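PDB 4MHR: ectoine hydroxylase from Sphingopyxis alaskensis, which catalyses the iron(II)- and 2-oxoglutarate-dependent hydroxylation of the osmolyte L-ectoine to 5-hydroxyectoine, which helps cells survive osmotic stress. Local coordinates for residues 47-50 / 54-57; 63-68 / 116-121; 75-80 / 136-141; 149-154 / 185-190; 156-159 / 163-166. All coordinates share one frame; numbering follows the deposited sequence.

Contact 1: residues 47-50 / 54-57; sequences AAFD and YIVL
Ile-55 points one methyl, CG2, at the flank of the helix that carries Ala-48 and Phe-49. Ile-55 CG2 sits 4.0 Å from Ala-48 CB and equally far from Phe-49 CB. The closest approach is to the backbone, with Ile-55 CG2 3.7 Å from Phe-49 N. One branch of a single isoleucine is thus packed between two successive helix residues. The torsion explains which branch does this. CG1 of Ile-55 lies between its own N and carbonyl carbon (chi1 59°), which swings CG2 beside the backbone N and onto the helix.

Phe-49 answers from the helix side. Its ring stands off anti to the backbone N (chi1 -171°) and reaches the start of the strand. There Phe-49 CD2 comes within 3.9 Å of Tyr-54 CA, at an oblique approach. The backbone N of Ile-55 lies near the plane of the same ring, at its edge. Tyr-54 therefore meets the helix through its main chain. Its CB points away, and its side chain packs on Val-235 and Phe-247. The contact consists of van der Waals packing, and Ile-55 and Phe-49 are both buried.

The two segments are joined by a tight connection of three residues, so this is a local helix-to-strand turn. Helix 43-52 is held further by Asp-50, which forms a salt bridge with Arg-194. Strand 54-57 is an outermost strand of the large antiparallel sheet. It pairs with strand 244-248, where Ile-55 and Leu-57 bond to Leu-246 and Val-244, and Phe-49 also touches Asp-248 of that strand.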
# COMPACT_ATOMS: atom_id res chain seq x y z
N ALA A 47 -9.13 -16.73 -0.39
CA ALA A 47 -8.04 -17.76 -0.48
C ALA A 47 -6.87 -17.30 -1.30
O ALA A 47 -5.73 -17.52 -0.91
CB ALA A 47 -8.57 -19.09 -0.99
N ALA A 48 -7.13 -16.63 -2.41
CA ALA A 48 -6.08 -16.02 -3.22
C ALA A 48 -5.26 -14.96 -2.43
O ALA A 48 -4.01 -14.92 -2.55
CB ALA A 48 -6.66 -15.40 -4.46
N PHE A 49 -5.93 -14.08 -1.66
CA PHE A 49 -5.25 -13.07 -0.84
C PHE A 49 -4.36 -13.76 0.19
O PHE A 49 -3.19 -13.40 0.38
CB PHE A 49 -6.22 -12.12 -0.09
CG PHE A 49 -5.50 -10.95 0.59
CD1 PHE A 49 -5.25 -10.95 1.96
CD2 PHE A 49 -5.00 -9.89 -0.20
CE1 PHE A 49 -4.55 -9.88 2.54
CE2 PHE A 49 -4.32 -8.83 0.38
CZ PHE A 49 -4.10 -8.83 1.76
N ASP A 50 -4.90 -14.78 0.83
CA ASP A 50 -4.16 -15.56 1.82
C ASP A 50 -2.93 -16.23 1.20
O ASP A 50 -1.88 -16.13 1.73
CB ASP A 50 -5.08 -16.62 2.44
CG ASP A 50 -4.50 -17.19 3.68
OD1 ASP A 50 -4.83 -16.74 4.80
OD2 ASP A 50 -3.68 -18.08 3.49
N TYR A 54 -1.85 -10.71 -2.39
CA TYR A 54 -2.46 -9.59 -3.11
C TYR A 54 -3.70 -10.14 -3.91
O TYR A 54 -3.75 -11.30 -4.20
CB TYR A 54 -1.42 -8.99 -4.10
CG TYR A 54 -1.26 -9.79 -5.34
CD1 TYR A 54 -0.48 -10.96 -5.36
CD2 TYR A 54 -1.98 -9.47 -6.47
CE1 TYR A 54 -0.35 -11.74 -6.51
CE2 TYR A 54 -1.88 -10.28 -7.63
CZ TYR A 54 -1.07 -11.41 -7.62
OH TYR A 54 -1.01 -12.17 -8.75
N ILE A 55 -4.68 -9.28 -4.18
CA ILE A 55 -5.73 -9.53 -5.15
C ILE A 55 -5.95 -8.22 -5.94
O ILE A 55 -5.52 -7.13 -5.54
CB ILE A 55 -7.08 -9.99 -4.55
CG1 ILE A 55 -7.63 -8.97 -3.58
CG2 ILE A 55 -6.96 -11.41 -3.94
CD1 ILE A 55 -8.96 -9.40 -3.06
N VAL A 56 -6.61 -8.35 -7.07
CA VAL A 56 -6.94 -7.22 -7.95
C VAL A 56 -8.46 -7.12 -8.05
O VAL A 56 -9.11 -8.13 -8.36
CB VAL A 56 -6.31 -7.42 -9.33
CG1 VAL A 56 -6.62 -6.26 -10.29
CG2 VAL A 56 -4.80 -7.62 -9.18
N LEU A 57 -9.03 -5.95 -7.74
CA LEU A 57 -10.47 -5.68 -7.94
C LEU A 57 -10.61 -4.84 -9.17
O LEU A 57 -9.97 -3.77 -9.26
CB LEU A 57 -11.01 -4.88 -6.76
CG LEU A 57 -10.75 -5.56 -5.45
CD1 LEU A 57 -11.25 -4.70 -4.31
CD2 LEU A 57 -11.43 -6.92 -5.46

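Contact 2: residues 63-68 / 116-121; sequences ADEVAF and DARLAD
Arg-118 reaches across to Glu-65 and ends in a salt bridge with it. From CB the chain runs out through CG and CD toward the other helix. It bends at chi3 (-76°), which turns the guanidinium back within range of Asp-116. Arg-118 NE, the first atom with a polar partner, donates to Asp-116 OD2 at 2.8 Å. Arg-118 NH2 completes a side-on, two-nitrogen grip by reaching Asp-116 OD1 at 3.1 Å. The same Arg-118 NH2 also donates to Glu-65 OE2 at 2.9 Å, with that oxygen in the guanidinium plane. Arg-118 NH1 bonds to Glu-65 OE1, also at 2.9 Å, and to Ile-60 O.

Glu-65 is thus held end-on and Asp-116 side-on by one guanidinium. The carboxylate of Glu-65 is turned 38° from the guanidinium plane. Asp-116 is also the N-cap of its helix, since its OD2 accepts from Arg-118 N at 3.0 Å. Placing the arginine between two acids probably eases their mutual repulsion. Arg-112 is a further cation on Asp-116 OD1.

Glu-65 has further partners: Leu-308 N bonds OE2 and Ser-62 N bonds OE1. The bridge links the first turns of helix 63-78 and helix 117-127. The chain near its C-terminus runs alongside, with Pro-307 touching Glu-65 and Glu-304 bonding to the backbone of Ala-117.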
# COMPACT_ATOMS: atom_id res chain seq x y z
N ALA A 63 -17.28 4.54 -14.77
CA ALA A 63 -16.49 5.51 -15.55
C ALA A 63 -16.58 6.96 -15.04
O ALA A 63 -15.56 7.65 -14.99
CB ALA A 63 -16.80 5.46 -17.05
N ASP A 64 -17.75 7.40 -14.60
CA ASP A 64 -17.89 8.77 -14.04
C ASP A 64 -17.08 8.90 -12.74
O ASP A 64 -16.39 9.86 -12.54
CB ASP A 64 -19.38 9.07 -13.74
CG ASP A 64 -20.22 9.35 -15.02
OD1 ASP A 64 -19.65 9.60 -16.10
OD2 ASP A 64 -21.46 9.30 -14.94
N GLU A 65 -17.18 7.91 -11.87
CA GLU A 65 -16.35 7.90 -10.59
C GLU A 65 -14.86 7.97 -10.82
O GLU A 65 -14.16 8.78 -10.19
CB GLU A 65 -16.70 6.67 -9.75
CG GLU A 65 -18.00 6.86 -8.98
CD GLU A 65 -18.43 5.63 -8.23
OE1 GLU A 65 -18.31 4.54 -8.80
OE2 GLU A 65 -18.92 5.75 -7.11
N VAL A 66 -14.39 7.17 -11.78
CA VAL A 66 -12.95 7.16 -12.18
C VAL A 66 -12.51 8.51 -12.70
O VAL A 66 -11.48 9.03 -12.29
CB VAL A 66 -12.64 6.01 -13.19
CG1 VAL A 66 -11.22 6.10 -13.77
CG2 VAL A 66 -12.83 4.66 -12.56
N ALA A 67 -13.27 9.08 -13.65
CA ALA A 67 -12.93 10.41 -14.24
C ALA A 67 -12.89 11.47 -13.13
O ALA A 67 -11.99 12.31 -13.05
CB ALA A 67 -13.94 10.78 -15.35
N PHE A 68 -13.80 11.36 -12.19
CA PHE A 68 -13.82 12.27 -11.06
C PHE A 68 -12.63 12.14 -10.14
O PHE A 68 -12.11 13.14 -9.64
CB PHE A 68 -15.07 11.96 -10.26
CG PHE A 68 -15.24 12.78 -9.00
CD1 PHE A 68 -15.51 14.15 -9.08
CD2 PHE A 68 -15.34 12.17 -7.76
CE1 PHE A 68 -15.76 14.91 -7.93
CE2 PHE A 68 -15.62 12.91 -6.60
CZ PHE A 68 -15.82 14.28 -6.69
N ASP A 116 -14.92 4.67 1.40
CA ASP A 116 -15.94 4.00 0.63
C ASP A 116 -16.01 2.49 0.94
O ASP A 116 -14.99 1.78 1.05
CB ASP A 116 -15.65 4.21 -0.84
CG ASP A 116 -16.77 3.77 -1.72
OD1 ASP A 116 -17.59 4.67 -2.04
OD2 ASP A 116 -16.84 2.57 -2.13
N ALA A 117 -17.22 2.00 1.09
CA ALA A 117 -17.49 0.62 1.44
C ALA A 117 -16.81 -0.40 0.49
O ALA A 117 -16.39 -1.46 0.92
CB ALA A 117 -18.99 0.39 1.42
N ARG A 118 -16.69 -0.06 -0.78
CA ARG A 118 -16.10 -0.98 -1.72
C ARG A 118 -14.62 -1.20 -1.36
O ARG A 118 -14.10 -2.21 -1.77
CB ARG A 118 -16.20 -0.48 -3.16
CG ARG A 118 -17.59 -0.54 -3.75
CD ARG A 118 -17.70 0.32 -5.01
NE ARG A 118 -17.80 1.72 -4.64
CZ ARG A 118 -18.12 2.70 -5.48
NH1 ARG A 118 -18.38 2.46 -6.78
NH2 ARG A 118 -18.20 3.92 -5.01
N LEU A 119 -13.98 -0.24 -0.66
CA LEU A 119 -12.63 -0.40 -0.17
C LEU A 119 -12.63 -0.82 1.30
O LEU A 119 -12.10 -1.91 1.69
CB LEU A 119 -11.78 0.86 -0.43
CG LEU A 119 -11.73 1.30 -1.89
CD1 LEU A 119 -10.75 2.43 -2.05
CD2 LEU A 119 -11.34 0.12 -2.84
N ALA A 120 -13.23 0.03 2.13
CA ALA A 120 -13.10 -0.15 3.58
C ALA A 120 -13.71 -1.45 4.16
O ALA A 120 -13.17 -1.95 5.16
CB ALA A 120 -13.62 1.06 4.35
N ASP A 121 -14.84 -1.93 3.64
CA ASP A 121 -15.42 -3.22 4.06
C ASP A 121 -14.55 -4.41 3.67
O ASP A 121 -14.52 -5.41 4.39
CB ASP A 121 -16.83 -3.47 3.52
CG ASP A 121 -17.88 -2.68 4.32
OD1 ASP A 121 -17.50 -2.15 5.33
OD2 ASP A 121 -19.02 -2.55 3.91

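Contact 3: residues 75-80 / 136-141; sequences NLLADP and SRLNYK
Leu-77 and Leu-138 reach toward each other tip to tip, and this is where the packing is closest. Leu-77 CG lies 3.8 Å from Leu-138 CD2, and Leu-77 CD2 lies 4.0 Å from the same methyl. Leu-76 CB lies 4.1 Å from Leu-138 CD2. One methyl of Leu-138 is therefore touched by two successive residues of the helix. The CB of Leu-138 points toward the helix, and chi1 (169°) places CG anti to the backbone N, so that CD2 meets Leu-77. Leu-138 is buried, and Ile-103 and Leu-176 also pack on it.

The Tyr-140 side is looser. Leu-77 CD1 touches Tyr-140 CB at 3.9 Å, while the ring is met obliquely through CD2. Tyr-140 keeps part of its surface in solvent. Asn-75 and Ala-78, which flank the two leucines in sequence, are exposed. The chain leaves the helix at the exposed Asp-79.

The contact lays the last turn of helix 63-78 on one face of strand 131-141. Lys-141, which binds 2-oxoglutarate, extends from the other face. Leu-77 also packs on Ile-100 of strand 97-101. The join has no directional bonds, so apolar burial and shape fit probably account for the hold at this point.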
# COMPACT_ATOMS: atom_id res chain seq x y z
N ASN A 75 -5.80 17.93 -10.07
CA ASN A 75 -5.89 19.24 -9.43
C ASN A 75 -5.00 19.33 -8.24
O ASN A 75 -4.41 20.38 -7.98
CB ASN A 75 -7.32 19.53 -8.96
CG ASN A 75 -8.24 19.91 -10.09
OD1 ASN A 75 -7.80 20.31 -11.17
ND2 ASN A 75 -9.54 19.76 -9.84
N LEU A 76 -4.88 18.24 -7.49
CA LEU A 76 -3.97 18.24 -6.35
C LEU A 76 -2.51 18.36 -6.80
O LEU A 76 -1.71 19.05 -6.17
CB LEU A 76 -4.17 16.99 -5.49
CG LEU A 76 -5.50 16.94 -4.71
CD1 LEU A 76 -5.90 15.51 -4.36
CD2 LEU A 76 -5.43 17.76 -3.44
N LEU A 77 -2.16 17.64 -7.86
CA LEU A 77 -0.80 17.58 -8.33
C LEU A 77 -0.42 18.92 -9.00
O LEU A 77 0.70 19.39 -8.85
CB LEU A 77 -0.58 16.43 -9.32
CG LEU A 77 -0.68 15.06 -8.65
CD1 LEU A 77 -0.72 13.94 -9.67
CD2 LEU A 77 0.46 14.87 -7.65
N ALA A 78 -1.39 19.53 -9.68
CA ALA A 78 -1.13 20.72 -10.50
C ALA A 78 -1.13 21.94 -9.58
O ALA A 78 -0.51 22.98 -9.89
CB ALA A 78 -2.21 20.85 -11.59
N ASP A 79 -1.80 21.81 -8.44
CA ASP A 79 -2.03 22.98 -7.56
C ASP A 79 -1.93 22.70 -6.08
O ASP A 79 -2.93 22.71 -5.38
CB ASP A 79 -3.39 23.65 -7.77
CG ASP A 79 -3.59 24.86 -6.81
OD1 ASP A 79 -2.53 25.38 -6.32
OD2 ASP A 79 -4.77 25.28 -6.56
N PRO A 80 -0.73 22.54 -5.62
CA PRO A 80 -0.47 22.06 -4.29
C PRO A 80 -0.61 23.09 -3.17
O PRO A 80 -0.20 22.79 -2.04
CB PRO A 80 1.00 21.60 -4.38
CG PRO A 80 1.59 22.49 -5.41
CD PRO A 80 0.50 22.63 -6.44
N SER A 136 -1.49 7.52 3.86
CA SER A 136 -2.01 7.63 2.49
C SER A 136 -1.06 8.43 1.62
O SER A 136 -0.25 9.24 2.14
CB SER A 136 -3.38 8.24 2.46
OG SER A 136 -3.41 9.61 2.83
N ARG A 137 -1.10 8.22 0.30
CA ARG A 137 -0.21 9.01 -0.58
C ARG A 137 -0.83 9.05 -1.92
O ARG A 137 -1.33 8.02 -2.38
CB ARG A 137 1.15 8.38 -0.90
CG ARG A 137 1.97 7.76 0.14
CD ARG A 137 2.94 6.76 -0.49
NE ARG A 137 3.96 7.41 -1.29
CZ ARG A 137 5.28 7.20 -1.18
NH1 ARG A 137 5.78 6.34 -0.31
NH2 ARG A 137 6.10 7.88 -1.98
N LEU A 138 -0.71 10.21 -2.57
CA LEU A 138 -0.99 10.36 -3.99
C LEU A 138 0.37 10.40 -4.66
O LEU A 138 1.28 11.22 -4.32
CB LEU A 138 -1.85 11.56 -4.30
CG LEU A 138 -1.96 11.91 -5.80
CD1 LEU A 138 -2.51 10.83 -6.68
CD2 LEU A 138 -2.74 13.20 -6.01
N ASN A 139 0.56 9.44 -5.56
CA ASN A 139 1.83 9.27 -6.28
C ASN A 139 1.71 9.58 -7.76
O ASN A 139 0.72 9.19 -8.40
CB ASN A 139 2.30 7.85 -6.17
CG ASN A 139 2.52 7.43 -4.75
OD1 ASN A 139 1.98 6.41 -4.26
ND2 ASN A 139 3.32 8.21 -4.06
N TYR A 140 2.75 10.21 -8.29
CA TYR A 140 2.89 10.52 -9.73
C TYR A 140 4.30 10.24 -10.16
O TYR A 140 5.28 10.75 -9.58
CB TYR A 140 2.63 11.95 -9.97
CG TYR A 140 2.82 12.34 -11.41
CD1 TYR A 140 4.03 12.92 -11.87
CD2 TYR A 140 1.81 12.12 -12.31
CE1 TYR A 140 4.18 13.27 -13.19
CE2 TYR A 140 1.96 12.46 -13.63
CZ TYR A 140 3.11 13.04 -14.05
OH TYR A 140 3.17 13.37 -15.35
N LYS A 141 4.43 9.38 -11.15
CA LYS A 141 5.75 8.92 -11.63
C LYS A 141 5.72 9.32 -13.11
O LYS A 141 4.93 8.73 -13.89
CB LYS A 141 5.90 7.41 -11.47
CG LYS A 141 6.97 6.72 -12.33
CD LYS A 141 6.71 5.22 -12.49
CE LYS A 141 8.00 4.42 -12.46
NZ LYS A 141 7.75 3.06 -11.89

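Contact 4: residues 149-154 / 185-190; sequences FYWHSD and PLMVIP
Trp-151 and Met-187 lie on the two outer strands of a three-stranded antiparallel sheet. Strand 253-255 runs between them, so the segments share no backbone bonds. The nearest CA atoms, of Trp-151 and Val-188, are 8.7 Å apart. Both outer strands are antiparallel to the central one and thus run parallel to each other. His-152 and Met-187 bond to it through His-253 and Gly-254.

The segment 149-154 carries the His-X-Asp part of the facial triad of two histidines and one carboxylate in this cupin-fold enzyme. His-152 and Asp-154 bind the iron, and His-253 on the middle strand is the third ligand. No metal is bound in this apo form. His-152 ND1 donates to Tyr-150 O at 2.9 Å. This probably helps to fix the imidazole, whose NE2 faces the Asp-154 carboxylate.

The side-chain contact is built round Trp-151, whose six-membered ring bridges the middle strand. Met-187 bends at chi3 (31°) and brings CE close, 3.4 Å from Trp-151 CH2, at an oblique approach. Ile-189 crosses the indole at about a right angle. Its CG1 is 3.9 Å from Trp-151 CZ3, and its CD1 sits over one face, toward the rim. Leu-225 of helix 222-232 also packs on Trp-151.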
# COMPACT_ATOMS: atom_id res chain seq x y z
N PHE A 149 11.64 1.80 -7.82
CA PHE A 149 11.44 1.68 -6.39
C PHE A 149 11.90 0.32 -5.99
O PHE A 149 11.31 -0.74 -6.38
CB PHE A 149 9.97 2.02 -6.06
CG PHE A 149 9.70 3.47 -6.30
CD1 PHE A 149 10.44 4.44 -5.55
CD2 PHE A 149 8.90 3.91 -7.35
CE1 PHE A 149 10.31 5.81 -5.83
CE2 PHE A 149 8.76 5.29 -7.61
CZ PHE A 149 9.46 6.22 -6.85
N TYR A 150 12.99 0.28 -5.24
CA TYR A 150 13.66 -0.99 -5.03
C TYR A 150 12.79 -1.85 -4.03
O TYR A 150 12.04 -1.31 -3.28
CB TYR A 150 15.04 -0.80 -4.47
CG TYR A 150 15.89 -2.02 -4.53
CD1 TYR A 150 16.42 -2.49 -5.75
CD2 TYR A 150 16.19 -2.75 -3.36
CE1 TYR A 150 17.25 -3.61 -5.76
CE2 TYR A 150 16.95 -3.90 -3.40
CZ TYR A 150 17.52 -4.30 -4.60
OH TYR A 150 18.32 -5.44 -4.59
N TRP A 151 12.94 -3.15 -4.11
CA TRP A 151 12.25 -4.14 -3.29
C TRP A 151 12.23 -3.79 -1.81
O TRP A 151 13.29 -3.50 -1.22
CB TRP A 151 12.95 -5.49 -3.43
CG TRP A 151 12.98 -6.02 -4.82
CD1 TRP A 151 14.06 -6.12 -5.63
CD2 TRP A 151 11.87 -6.55 -5.57
NE1 TRP A 151 13.72 -6.65 -6.84
CE2 TRP A 151 12.39 -6.97 -6.83
CE3 TRP A 151 10.50 -6.78 -5.29
CZ2 TRP A 151 11.56 -7.54 -7.85
CZ3 TRP A 151 9.68 -7.36 -6.30
CH2 TRP A 151 10.23 -7.74 -7.57
N HIS A 152 11.04 -3.88 -1.22
CA HIS A 152 10.90 -3.79 0.22
C HIS A 152 9.54 -4.40 0.62
O HIS A 152 8.60 -4.61 -0.23
CB HIS A 152 10.97 -2.31 0.69
CG HIS A 152 9.91 -1.45 0.05
ND1 HIS A 152 9.88 -1.21 -1.31
CD2 HIS A 152 8.78 -0.89 0.55
CE1 HIS A 152 8.82 -0.48 -1.62
NE2 HIS A 152 8.13 -0.27 -0.51
N SER A 153 9.49 -4.71 1.90
CA SER A 153 8.29 -5.04 2.63
C SER A 153 7.91 -3.80 3.43
O SER A 153 8.64 -3.38 4.28
CB SER A 153 8.55 -6.16 3.61
OG SER A 153 7.46 -6.18 4.60
N ASP A 154 6.77 -3.23 3.19
CA ASP A 154 6.32 -2.11 4.02
C ASP A 154 6.32 -2.44 5.49
O ASP A 154 6.66 -1.59 6.32
CB ASP A 154 4.89 -1.72 3.64
CG ASP A 154 4.79 -1.14 2.22
OD1 ASP A 154 5.75 -0.49 1.76
OD2 ASP A 154 3.73 -1.30 1.60
N PRO A 185 5.07 -0.92 -13.87
CA PRO A 185 4.02 -1.26 -12.88
C PRO A 185 4.61 -1.88 -11.60
O PRO A 185 5.74 -2.37 -11.59
CB PRO A 185 3.20 -2.32 -13.61
CG PRO A 185 4.22 -3.04 -14.48
CD PRO A 185 5.19 -1.93 -14.93
N LEU A 186 3.81 -1.87 -10.55
CA LEU A 186 4.13 -2.59 -9.33
C LEU A 186 4.36 -4.09 -9.62
O LEU A 186 3.59 -4.74 -10.29
CB LEU A 186 2.93 -2.42 -8.36
CG LEU A 186 3.17 -3.01 -6.96
CD1 LEU A 186 4.27 -2.24 -6.24
CD2 LEU A 186 1.89 -2.98 -6.13
N MET A 187 5.46 -4.62 -9.11
CA MET A 187 5.80 -6.01 -9.21
C MET A 187 5.79 -6.52 -7.77
O MET A 187 6.33 -5.86 -6.88
CB MET A 187 7.24 -6.12 -9.71
CG MET A 187 7.35 -5.83 -11.20
SD MET A 187 9.01 -6.08 -11.85
CE MET A 187 9.77 -7.36 -10.90
N VAL A 188 5.29 -7.72 -7.60
CA VAL A 188 5.26 -8.39 -6.31
C VAL A 188 5.86 -9.76 -6.48
O VAL A 188 5.87 -10.32 -7.61
CB VAL A 188 3.83 -8.44 -5.73
CG1 VAL A 188 3.25 -7.06 -5.68
CG2 VAL A 188 2.89 -9.38 -6.52
N ILE A 189 6.38 -10.29 -5.37
CA ILE A 189 6.76 -11.71 -5.30
C ILE A 189 5.64 -12.47 -4.54
O ILE A 189 5.55 -12.39 -3.28
CB ILE A 189 8.11 -11.85 -4.60
CG1 ILE A 189 9.21 -11.13 -5.43
CG2 ILE A 189 8.48 -13.32 -4.43
CD1 ILE A 189 10.57 -11.17 -4.76
N PRO A 190 4.77 -13.21 -5.28
CA PRO A 190 3.60 -13.77 -4.61
C PRO A 190 3.96 -14.85 -3.57
O PRO A 190 4.88 -15.63 -3.77
CB PRO A 190 2.74 -14.38 -5.74
CG PRO A 190 3.48 -14.12 -7.01
CD PRO A 190 4.82 -13.51 -6.73

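Contact 5: residues 156-159 / 163-166; sequences ETWH and GMPR
Met-164 buries the most surface here and meets Trp-158 and His-159 in different ways. Its backbone N donates to Trp-158 O at 3.0 Å in a nearly straight bond (172°). The donor stands above the carbonyl plane of Trp-158. Its side chain then runs alongside the indole, pointing the same way. CG is anti to the backbone N (chi1 172°), and a bend at chi3 brings the methyl back to the ring. Met-164 CE lies 3.8 Å from Trp-158 CE3. The sulfur makes an oblique Met-aromatic contact, with SD 5.3 Å from the centroid of the six-membered ring.

His-159 takes the carbonyl of the same methionine. Its ND1 donates to Met-164 O at 2.7 Å, and this oxygen lies near the imidazole plane, at the ring edge. The other nitrogen, NE2, has its stronger partner in Asp-11. The ring is thus fixed from two ends, and it also stacks on Phe-282.

Gly-163 is the first residue to leave the helix, with a positive phi (81°). Its N gives a weak bond to His-159 O. This bond and that of Met-164 N to Trp-158 O close the helix end. The histidine side chain ties the following loop back to the helix.

Trp-158 is important for ectoine stabilisation. Its side chain is about 3 Å from that of the iron ligand Asp-154 and about 4 Å from that of Gln-135, which binds ectoine. The contact is a glycine-terminated helix C-terminus that packs a methionine behind a substrate-site tryptophan.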
# COMPACT_ATOMS: atom_id res chain seq x y z
N GLU A 156 8.24 -4.24 7.33
CA GLU A 156 9.54 -4.22 8.03
C GLU A 156 9.85 -2.78 8.48
O GLU A 156 10.31 -2.58 9.61
CB GLU A 156 10.67 -4.81 7.19
CG GLU A 156 11.97 -5.11 7.95
CD GLU A 156 12.95 -3.91 8.02
OE1 GLU A 156 12.66 -2.89 7.42
OE2 GLU A 156 13.99 -4.01 8.75
N THR A 157 9.53 -1.80 7.62
CA THR A 157 9.61 -0.40 8.02
C THR A 157 8.58 0.02 9.05
O THR A 157 8.92 0.70 10.04
CB THR A 157 9.54 0.51 6.82
OG1 THR A 157 10.69 0.25 6.04
CG2 THR A 157 9.45 2.03 7.19
N TRP A 158 7.32 -0.31 8.82
CA TRP A 158 6.27 0.06 9.76
C TRP A 158 6.56 -0.48 11.17
O TRP A 158 6.32 0.18 12.16
CB TRP A 158 4.88 -0.33 9.24
CG TRP A 158 4.51 0.37 7.98
CD1 TRP A 158 5.08 1.56 7.50
CD2 TRP A 158 3.55 -0.03 7.00
NE1 TRP A 158 4.52 1.90 6.31
CE2 TRP A 158 3.56 0.96 5.96
CE3 TRP A 158 2.71 -1.15 6.86
CZ2 TRP A 158 2.74 0.88 4.83
CZ3 TRP A 158 1.90 -1.27 5.72
CH2 TRP A 158 1.93 -0.25 4.69
N HIS A 159 7.08 -1.67 11.25
CA HIS A 159 7.38 -2.27 12.51
C HIS A 159 8.63 -1.59 13.15
O HIS A 159 8.54 -1.04 14.26
CB HIS A 159 7.66 -3.73 12.27
CG HIS A 159 8.01 -4.49 13.50
ND1 HIS A 159 7.09 -4.80 14.49
CD2 HIS A 159 9.20 -4.98 13.93
CE1 HIS A 159 7.70 -5.47 15.44
NE2 HIS A 159 8.98 -5.61 15.12
N GLY A 163 6.68 1.36 14.94
CA GLY A 163 6.20 0.54 16.07
C GLY A 163 4.98 -0.32 15.80
O GLY A 163 4.28 -0.71 16.75
N MET A 164 4.72 -0.67 14.52
CA MET A 164 3.51 -1.47 14.22
C MET A 164 3.86 -2.84 14.65
O MET A 164 4.79 -3.42 14.12
CB MET A 164 3.08 -1.40 12.73
CG MET A 164 1.98 -2.32 12.35
SD MET A 164 1.58 -2.33 10.58
CE MET A 164 1.04 -0.68 10.24
N PRO A 165 3.08 -3.40 15.62
CA PRO A 165 3.53 -4.67 16.21
C PRO A 165 3.34 -5.90 15.39
O PRO A 165 4.21 -6.76 15.43
CB PRO A 165 2.69 -4.81 17.51
CG PRO A 165 1.56 -3.86 17.38
CD PRO A 165 1.89 -2.84 16.29
N ARG A 166 2.21 -5.99 14.67
CA ARG A 166 1.76 -7.25 14.06
C ARG A 166 1.45 -7.06 12.55
O ARG A 166 1.11 -5.99 12.11
CB ARG A 166 0.53 -7.81 14.75
CG ARG A 166 0.64 -8.11 16.25
CD ARG A 166 1.53 -9.30 16.46
NE ARG A 166 1.11 -9.87 17.66
CZ ARG A 166 0.33 -10.93 17.83
NH1 ARG A 166 -0.15 -11.67 16.85
NH2 ARG A 166 0.04 -11.22 19.07

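Contact 4 supplies two iron ligands, and contact 5 follows directly in sequence, on helix 154-162, with the ectoine-site Trp-158. Contact 5 is nested in the chain loop closed by contact 4, and their centres are 17 Å apart. Contact 1 touches contact 4, with Tyr-54 CD1 3.9 Å from Val-188 CG2. The side chain of Tyr-54 is about 8 Å from that of the iron ligand His-253. Contacts 2 and 3 use the two ends of helix 63-78, their centres 18 Å apart. Contact 3 adds Lys-141, about 9 Å from Met-187 of contact 4 between side chains. Contact 2 lies away from the active site, its centre 25 Å from that of contact 4.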